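Tail fiber protein (Acinetobacter phage AM24, PDB 5W5P) probably recognises, and may depolymerise, the capsular polysaccharide of Acinetobacter baumannii as the trimeric tailspike through which the phage attaches to its host. Local coordinates at residues 474-479 against 578-583; 198-203 against 226-231; 406-411 against 422-427. All blocks are in the same frame, centred on the assembly; numbering follows the deposited sequence.

Interaction 1 (474-479 against 578-583)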
# COMPACT_ATOMS: atom_id res chain seq x y z
N ALA A 474 -24.21 -39.89 0.92
CA ALA A 474 -23.35 -38.90 0.29
C ALA A 474 -23.26 -39.22 -1.20
O ALA A 474 -23.54 -40.34 -1.63
CB ALA A 474 -21.95 -38.87 0.92
N GLU A 475 -22.87 -38.21 -1.97
CA GLU A 475 -22.73 -38.36 -3.41
C GLU A 475 -21.58 -37.48 -3.88
O GLU A 475 -21.60 -36.27 -3.67
CB GLU A 475 -24.03 -38.00 -4.12
CG GLU A 475 -23.94 -38.02 -5.64
CD GLU A 475 -25.21 -37.53 -6.30
OE1 GLU A 475 -25.21 -36.40 -6.84
OE2 GLU A 475 -26.21 -38.27 -6.29
N ILE A 476 -20.59 -38.10 -4.51
CA ILE A 476 -19.47 -37.37 -5.09
C ILE A 476 -19.51 -37.56 -6.60
O ILE A 476 -20.12 -38.50 -7.12
CB ILE A 476 -18.11 -37.84 -4.52
CG1 ILE A 476 -17.82 -39.28 -4.94
CG2 ILE A 476 -18.11 -37.72 -2.99
CD1 ILE A 476 -16.55 -39.84 -4.35
N ASP A 477 -18.86 -36.64 -7.31
CA ASP A 477 -18.86 -36.67 -8.77
C ASP A 477 -17.43 -36.61 -9.29
O ASP A 477 -16.57 -35.94 -8.71
CB ASP A 477 -19.68 -35.51 -9.36
CG ASP A 477 -20.29 -35.85 -10.70
OD1 ASP A 477 -19.69 -36.65 -11.45
OD2 ASP A 477 -21.38 -35.33 -11.01
N THR A 478 -17.19 -37.31 -10.40
CA THR A 478 -15.88 -37.35 -11.05
C THR A 478 -15.90 -36.71 -12.43
O THR A 478 -14.90 -36.78 -13.15
CB THR A 478 -15.39 -38.80 -11.16
OG1 THR A 478 -16.22 -39.52 -12.08
CG2 THR A 478 -15.44 -39.49 -9.80
N ASN A 479 -17.02 -36.07 -12.81
CA ASN A 479 -17.17 -35.59 -14.18
C ASN A 479 -16.14 -34.52 -14.53
O ASN A 479 -15.69 -34.44 -15.67
CB ASN A 479 -18.59 -35.05 -14.38
CG ASN A 479 -18.87 -33.80 -13.56
OD1 ASN A 479 -18.53 -33.72 -12.38
ND2 ASN A 479 -19.48 -32.80 -14.19
N TYR A 578 -20.67 -41.16 -7.63
CA TYR A 578 -20.56 -42.28 -6.72
C TYR A 578 -21.47 -42.01 -5.53
O TYR A 578 -21.36 -40.97 -4.89
CB TYR A 578 -19.11 -42.50 -6.27
CG TYR A 578 -18.30 -43.33 -7.24
CD1 TYR A 578 -17.66 -42.73 -8.31
CD2 TYR A 578 -18.20 -44.71 -7.09
CE1 TYR A 578 -16.92 -43.48 -9.21
CE2 TYR A 578 -17.46 -45.47 -7.99
CZ TYR A 578 -16.83 -44.85 -9.04
OH TYR A 578 -16.09 -45.58 -9.95
N LEU A 579 -22.39 -42.94 -5.27
CA LEU A 579 -23.28 -42.86 -4.13
C LEU A 579 -22.67 -43.65 -2.98
O LEU A 579 -22.47 -44.86 -3.10
CB LEU A 579 -24.67 -43.40 -4.47
CG LEU A 579 -25.31 -43.02 -5.81
CD1 LEU A 579 -26.67 -43.67 -5.94
CD2 LEU A 579 -25.42 -41.51 -5.95
N LEU A 580 -22.38 -42.97 -1.87
CA LEU A 580 -21.89 -43.64 -0.67
C LEU A 580 -23.08 -44.00 0.22
O LEU A 580 -23.97 -43.17 0.43
CB LEU A 580 -20.90 -42.75 0.08
CG LEU A 580 -19.57 -42.48 -0.64
CD1 LEU A 580 -19.65 -41.21 -1.47
CD2 LEU A 580 -18.43 -42.40 0.36
N LYS A 581 -23.10 -45.23 0.71
CA LYS A 581 -24.25 -45.75 1.44
C LYS A 581 -23.80 -46.50 2.69
O LYS A 581 -22.74 -47.13 2.71
CB LYS A 581 -25.10 -46.69 0.57
CG LYS A 581 -25.24 -46.27 -0.88
CD LYS A 581 -25.91 -47.37 -1.67
CE LYS A 581 -26.18 -46.95 -3.10
NZ LYS A 581 -27.00 -47.98 -3.79
N LEU A 582 -24.63 -46.43 3.73
CA LEU A 582 -24.41 -47.14 4.97
C LEU A 582 -25.57 -48.08 5.25
O LEU A 582 -26.73 -47.77 4.95
CB LEU A 582 -24.22 -46.17 6.15
CG LEU A 582 -22.98 -45.29 6.08
CD1 LEU A 582 -22.99 -44.25 7.19
CD2 LEU A 582 -21.71 -46.14 6.14
N SER A 583 -25.26 -49.23 5.85
CA SER A 583 -26.25 -50.25 6.15
C SER A 583 -26.68 -50.17 7.62
O SER A 583 -26.22 -49.32 8.39
CB SER A 583 -25.70 -51.64 5.81
OG SER A 583 -24.48 -51.88 6.50

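Interaction 2 (198-203 against 226-231)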
# COMPACT_ATOMS: atom_id res chain seq x y z
N TYR A 198 4.16 21.60 21.58
CA TYR A 198 4.25 21.21 20.18
C TYR A 198 3.61 22.24 19.27
O TYR A 198 2.95 23.19 19.72
CB TYR A 198 3.59 19.84 19.96
CG TYR A 198 2.08 19.92 19.90
CD1 TYR A 198 1.31 19.96 21.06
CD2 TYR A 198 1.41 19.97 18.67
CE1 TYR A 198 -0.06 20.04 21.01
CE2 TYR A 198 0.04 20.05 18.61
CZ TYR A 198 -0.70 20.09 19.78
OH TYR A 198 -2.07 20.18 19.72
N THR A 199 3.79 22.04 17.97
CA THR A 199 2.98 22.71 16.97
C THR A 199 2.84 21.75 15.79
O THR A 199 3.72 20.91 15.57
CB THR A 199 3.58 24.06 16.56
OG1 THR A 199 2.68 24.74 15.66
CG2 THR A 199 4.94 23.89 15.89
N ALA A 200 1.72 21.85 15.07
CA ALA A 200 1.34 20.81 14.12
C ALA A 200 1.01 21.41 12.75
O ALA A 200 0.81 22.62 12.60
CB ALA A 200 0.14 20.00 14.63
N ALA A 201 0.95 20.51 11.76
CA ALA A 201 0.64 20.79 10.36
C ALA A 201 1.80 21.48 9.65
O ALA A 201 1.83 22.71 9.55
CB ALA A 201 -0.64 21.61 10.22
N LEU A 202 2.75 20.70 9.14
CA LEU A 202 3.96 21.22 8.52
C LEU A 202 4.30 20.41 7.28
O LEU A 202 4.37 19.19 7.34
CB LEU A 202 5.13 21.19 9.51
CG LEU A 202 6.54 21.41 8.94
CD1 LEU A 202 6.65 22.79 8.33
CD2 LEU A 202 7.58 21.20 10.03
N GLU A 203 4.50 21.10 6.16
CA GLU A 203 5.08 20.51 4.96
C GLU A 203 6.51 21.01 4.83
O GLU A 203 6.74 22.23 4.83
CB GLU A 203 4.27 20.86 3.71
CG GLU A 203 2.76 20.78 3.90
CD GLU A 203 2.21 19.39 3.66
OE1 GLU A 203 1.62 18.81 4.59
OE2 GLU A 203 2.38 18.86 2.54
N LEU A 226 7.44 18.88 16.83
CA LEU A 226 6.79 19.02 15.53
C LEU A 226 5.99 17.76 15.25
O LEU A 226 6.57 16.69 15.02
CB LEU A 226 7.83 19.27 14.43
CG LEU A 226 8.57 20.61 14.57
CD1 LEU A 226 9.47 20.89 13.37
CD2 LEU A 226 7.58 21.74 14.78
N TYR A 227 4.66 17.88 15.27
CA TYR A 227 3.75 16.79 14.97
C TYR A 227 3.04 17.07 13.65
O TYR A 227 3.03 18.20 13.16
CB TYR A 227 2.70 16.61 16.08
CG TYR A 227 3.25 16.36 17.47
CD1 TYR A 227 4.55 15.89 17.65
CD2 TYR A 227 2.46 16.57 18.60
CE1 TYR A 227 5.05 15.65 18.92
CE2 TYR A 227 2.96 16.34 19.88
CZ TYR A 227 4.25 15.88 20.03
OH TYR A 227 4.76 15.64 21.28
N ASN A 228 2.42 16.02 13.10
CA ASN A 228 1.69 16.09 11.84
C ASN A 228 2.56 16.72 10.75
O ASN A 228 2.26 17.78 10.20
CB ASN A 228 0.38 16.86 12.02
CG ASN A 228 -0.61 16.15 12.94
OD1 ASN A 228 -0.22 15.33 13.78
ND2 ASN A 228 -1.88 16.47 12.81
N VAL A 229 3.66 16.02 10.44
CA VAL A 229 4.69 16.53 9.54
C VAL A 229 4.70 15.68 8.28
O VAL A 229 4.80 14.45 8.35
CB VAL A 229 6.07 16.51 10.22
CG1 VAL A 229 7.12 17.14 9.30
CG2 VAL A 229 6.02 17.22 11.56
N ASN A 230 4.62 16.34 7.13
CA ASN A 230 4.81 15.71 5.83
C ASN A 230 6.19 16.14 5.31
O ASN A 230 6.38 17.28 4.90
CB ASN A 230 3.71 16.11 4.85
CG ASN A 230 2.44 15.29 5.03
OD1 ASN A 230 2.49 14.11 5.36
ND2 ASN A 230 1.30 15.93 4.82
N MSE A 231 7.14 15.22 5.35
CA MSE A 231 8.46 15.44 4.75
C MSE A 231 8.53 14.78 3.38
O MSE A 231 8.68 13.57 3.29
CB MSE A 231 9.57 14.89 5.64
CG MSE A 231 9.64 15.53 7.00
SE MSE A 231 11.12 14.86 8.06
CE MSE A 231 12.58 15.96 7.38

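Interaction 3 (406-411 against 422-427)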
# COMPACT_ATOMS: atom_id res chain seq x y z
N PRO A 406 4.45 -11.91 13.73
CA PRO A 406 4.40 -11.37 12.37
C PRO A 406 4.24 -12.46 11.32
O PRO A 406 4.61 -13.62 11.52
CB PRO A 406 5.75 -10.66 12.23
CG PRO A 406 6.24 -10.45 13.62
CD PRO A 406 5.72 -11.62 14.40
N THR A 407 3.68 -12.06 10.18
CA THR A 407 3.49 -12.96 9.06
C THR A 407 4.23 -12.42 7.83
O THR A 407 4.54 -11.23 7.75
CB THR A 407 2.00 -13.17 8.73
OG1 THR A 407 1.43 -11.96 8.22
CG2 THR A 407 1.23 -13.59 9.99
N PHE A 408 4.52 -13.32 6.90
CA PHE A 408 5.28 -13.00 5.70
C PHE A 408 4.55 -13.56 4.49
O PHE A 408 4.26 -14.76 4.44
CB PHE A 408 6.71 -13.56 5.76
CG PHE A 408 7.59 -12.89 6.78
CD1 PHE A 408 7.49 -13.21 8.13
CD2 PHE A 408 8.53 -11.95 6.39
CE1 PHE A 408 8.30 -12.59 9.07
CE2 PHE A 408 9.34 -11.32 7.31
CZ PHE A 408 9.23 -11.65 8.66
N VAL A 409 4.27 -12.70 3.51
CA VAL A 409 3.53 -13.09 2.31
C VAL A 409 4.28 -12.56 1.09
O VAL A 409 4.51 -11.35 0.97
CB VAL A 409 2.09 -12.55 2.32
CG1 VAL A 409 1.42 -12.78 0.96
CG2 VAL A 409 1.28 -13.19 3.46
N GLY A 410 4.66 -13.47 0.19
CA GLY A 410 5.15 -13.08 -1.12
C GLY A 410 6.47 -12.34 -1.15
O GLY A 410 6.73 -11.61 -2.12
N ASN A 411 7.31 -12.50 -0.13
CA ASN A 411 8.62 -11.86 -0.09
C ASN A 411 9.66 -12.71 -0.81
O ASN A 411 9.44 -13.89 -1.10
CB ASN A 411 9.06 -11.62 1.35
CG ASN A 411 8.04 -10.83 2.15
OD1 ASN A 411 8.00 -9.59 2.08
ND2 ASN A 411 7.21 -11.53 2.91
N GLY A 422 11.62 -20.28 13.99
CA GLY A 422 10.59 -20.67 14.93
C GLY A 422 9.72 -19.56 15.47
O GLY A 422 8.85 -19.83 16.29
N GLN A 423 9.93 -18.31 15.03
CA GLN A 423 9.19 -17.18 15.58
C GLN A 423 8.03 -16.74 14.70
O GLN A 423 7.34 -15.78 15.05
CB GLN A 423 10.14 -16.00 15.80
CG GLN A 423 11.37 -16.33 16.63
CD GLN A 423 11.02 -17.06 17.92
OE1 GLN A 423 10.42 -16.49 18.83
NE2 GLN A 423 11.40 -18.33 18.00
N VAL A 424 7.81 -17.41 13.58
CA VAL A 424 6.73 -17.09 12.65
C VAL A 424 5.84 -18.31 12.51
O VAL A 424 6.32 -19.44 12.41
CB VAL A 424 7.28 -16.65 11.27
CG1 VAL A 424 6.18 -16.69 10.22
CG2 VAL A 424 7.89 -15.27 11.36
N VAL A 425 4.53 -18.07 12.52
CA VAL A 425 3.55 -19.14 12.46
C VAL A 425 2.89 -19.23 11.08
O VAL A 425 2.70 -20.33 10.56
CB VAL A 425 2.50 -18.97 13.58
CG1 VAL A 425 1.19 -19.58 13.19
CG2 VAL A 425 3.01 -19.62 14.86
N THR A 426 2.54 -18.10 10.47
CA THR A 426 1.86 -18.08 9.19
C THR A 426 2.73 -17.39 8.15
O THR A 426 3.16 -16.25 8.35
CB THR A 426 0.51 -17.35 9.28
OG1 THR A 426 -0.28 -17.93 10.34
CG2 THR A 426 -0.25 -17.46 7.96
N GLN A 427 2.98 -18.08 7.04
CA GLN A 427 3.77 -17.53 5.95
C GLN A 427 3.53 -18.35 4.69
O GLN A 427 3.52 -19.59 4.74
CB GLN A 427 5.26 -17.50 6.30
CG GLN A 427 5.84 -18.86 6.68
CD GLN A 427 6.38 -19.61 5.48
OE1 GLN A 427 6.87 -19.00 4.52
NE2 GLN A 427 6.27 -20.94 5.51
O HOH W 1 3.14 -15.68 12.41

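Interaction 1 (474-479 against 578-583)
Ile476 crosses Tyr578 obliquely on the buried face of an antiparallel strand pair, CG1 of Ile476 resting 3.7 Å from CB of Tyr578. The isoleucine CG1 is wedged between its own backbone N and carbonyl carbon (chi1 67°), which brings that branch over the tyrosine CB, while CG2 lies 4.1 Å from CD1 of Leu580. Ala474 CB closes the same face against CB and CD1 of Leu580, and Met496 of strand 492-503 packs on Ala474, Ile476 and Leu580. CG2 of Thr478 sits at the edge of the Tyr578 ring, near its plane; the phenol OH bonds to Arg573. Ile476 and Tyr578 form one hydrogen-bonded pair, with N of Tyr578 2.8 Å from O of Ile476 and N of Ile476 3.0 Å from O of Tyr578. Ala474 and Leu580 form the next: Leu580 N reaches O of Ala474 at 2.9 Å from above the carbonyl plane, and the return bond from Ala474 N is weak. On the other face Glu475 and Leu579 run side by side as the non-hydrogen-bonded pair. CG and OE2 of the extended glutamate chain touch Leu579 CD2, which is 3.4 Å from Glu475 OE2, while OE1 bonds to Thr623. Asp477 OD1 accepts from Asn479 N in an Asx turn. One apolar and one mixed face are characteristic of an antiparallel sheet packed against a second one, here in the C-terminal domain.

Interaction 2 (198-203 against 226-231)
Tyr198 and Tyr227 lie with their rings nearly parallel, planes 16° apart, but slid so far that they barely overlap, centroids 5.1 Å apart. Tyr198 CB sits over one face of the Tyr227 ring, a CH-pi contact 3.9 Å from the ring centroid and offset toward the rim at CE2. Tyr198 CG stands between its own N and carbonyl carbon (chi1 78°), which starts its ring beside that of Tyr227; although the planes nearly match, the long directions of the side chains cross at about a right angle. The hydroxyls diverge, Tyr198 OH to Ile158 N and Tyr227 OH to Arg249 and Asp196. On the opposite sheet face, Thr199 and Leu226 run side by side, CG2 to CD2 3.6 Å, and CD2 of Leu202 meets CD1 of Leu226 at 3.9 Å and CG1 of Val229. On the face of Tyr227, Glu203 and Asn230 lie side by side, carboxylate and amide planes 80° apart. Asn230 ND2 approaches OE1 of Glu203 at 2.9 Å on its syn side; His266 of the second subunit bonds to that same oxygen, so two donors grip it. Backbone bonds include Asn230 N to Leu202 O at 2.9 Å. The chain turns a corner at Asn228, whose ND2 reaches Glu290 of the second subunit. Side chains in parallel register, with a corner between strands, are characteristic of successive coils of a parallel beta-helix, consistent with the right-handed one known from trimeric tailspikes.

Interaction 3 (406-411 against 422-427)
Phe408 and Val424 form the apolar part of a largely van der Waals contact, bridged by one water, between strand 407-409 and the loop leading into strand 427-428, near the C-terminal end of what is probably a parallel beta-helix. The two side chains cross at about a right angle. CG2 of Val424 meets the ring of Phe408 at its edge, near the ring plane, 3.5 Å from CE1. That methyl also touches the carbonyl oxygen of Pro406. Phe369 and Trp419 stack with the Phe408 ring. Thr407 and Thr426 lie side by side, CG2 of Thr407 3.9 Å from CB of Thr426, and the Thr407 CB is 3.3 Å from the Thr426 carbonyl oxygen. Phe428 of the second subunit packs on both threonines, and Thr426 OG1 bonds to Thr447 of that subunit. Phe408 and Gln427 pair in parallel fashion, with CA of Gln427 3.2 Å from O of Phe408 in a CA-H...O contact; the Gln427 chain bends at chi2 (90°), and its end leads away, OE1 bonding to Asn430 and NE2 to the carbonyl of Pro443. No direct hydrogen bond joins the two segments. Instead a water donates to Pro406 O at 2.7 Å and accepts from Val425 N at 2.8 Å. The water therefore satisfies two buried backbone groups where the loop diverges from the strand, while methyl, ring-edge and CA-H...O contacts make up the rest.

Along the chain the contacts follow in series: interaction 2, then interaction 3, then interaction 1. Interactions 2 and 3 belong to the same long run of parallel strands, their centres about 35 Å apart and their nearest atoms about 23 Å apart, and both touch the second subunit, so both take part in the subunit interface. Interaction 1 lies in the antiparallel C-terminal domain, its centre about 39 Å from that of interaction 3 and about 67 Å from that of interaction 2, and no other chain touches its two segments. The three thus sample an elongated spike in which a parallel, intersubunit-packed shaft gives way to an antiparallel domain.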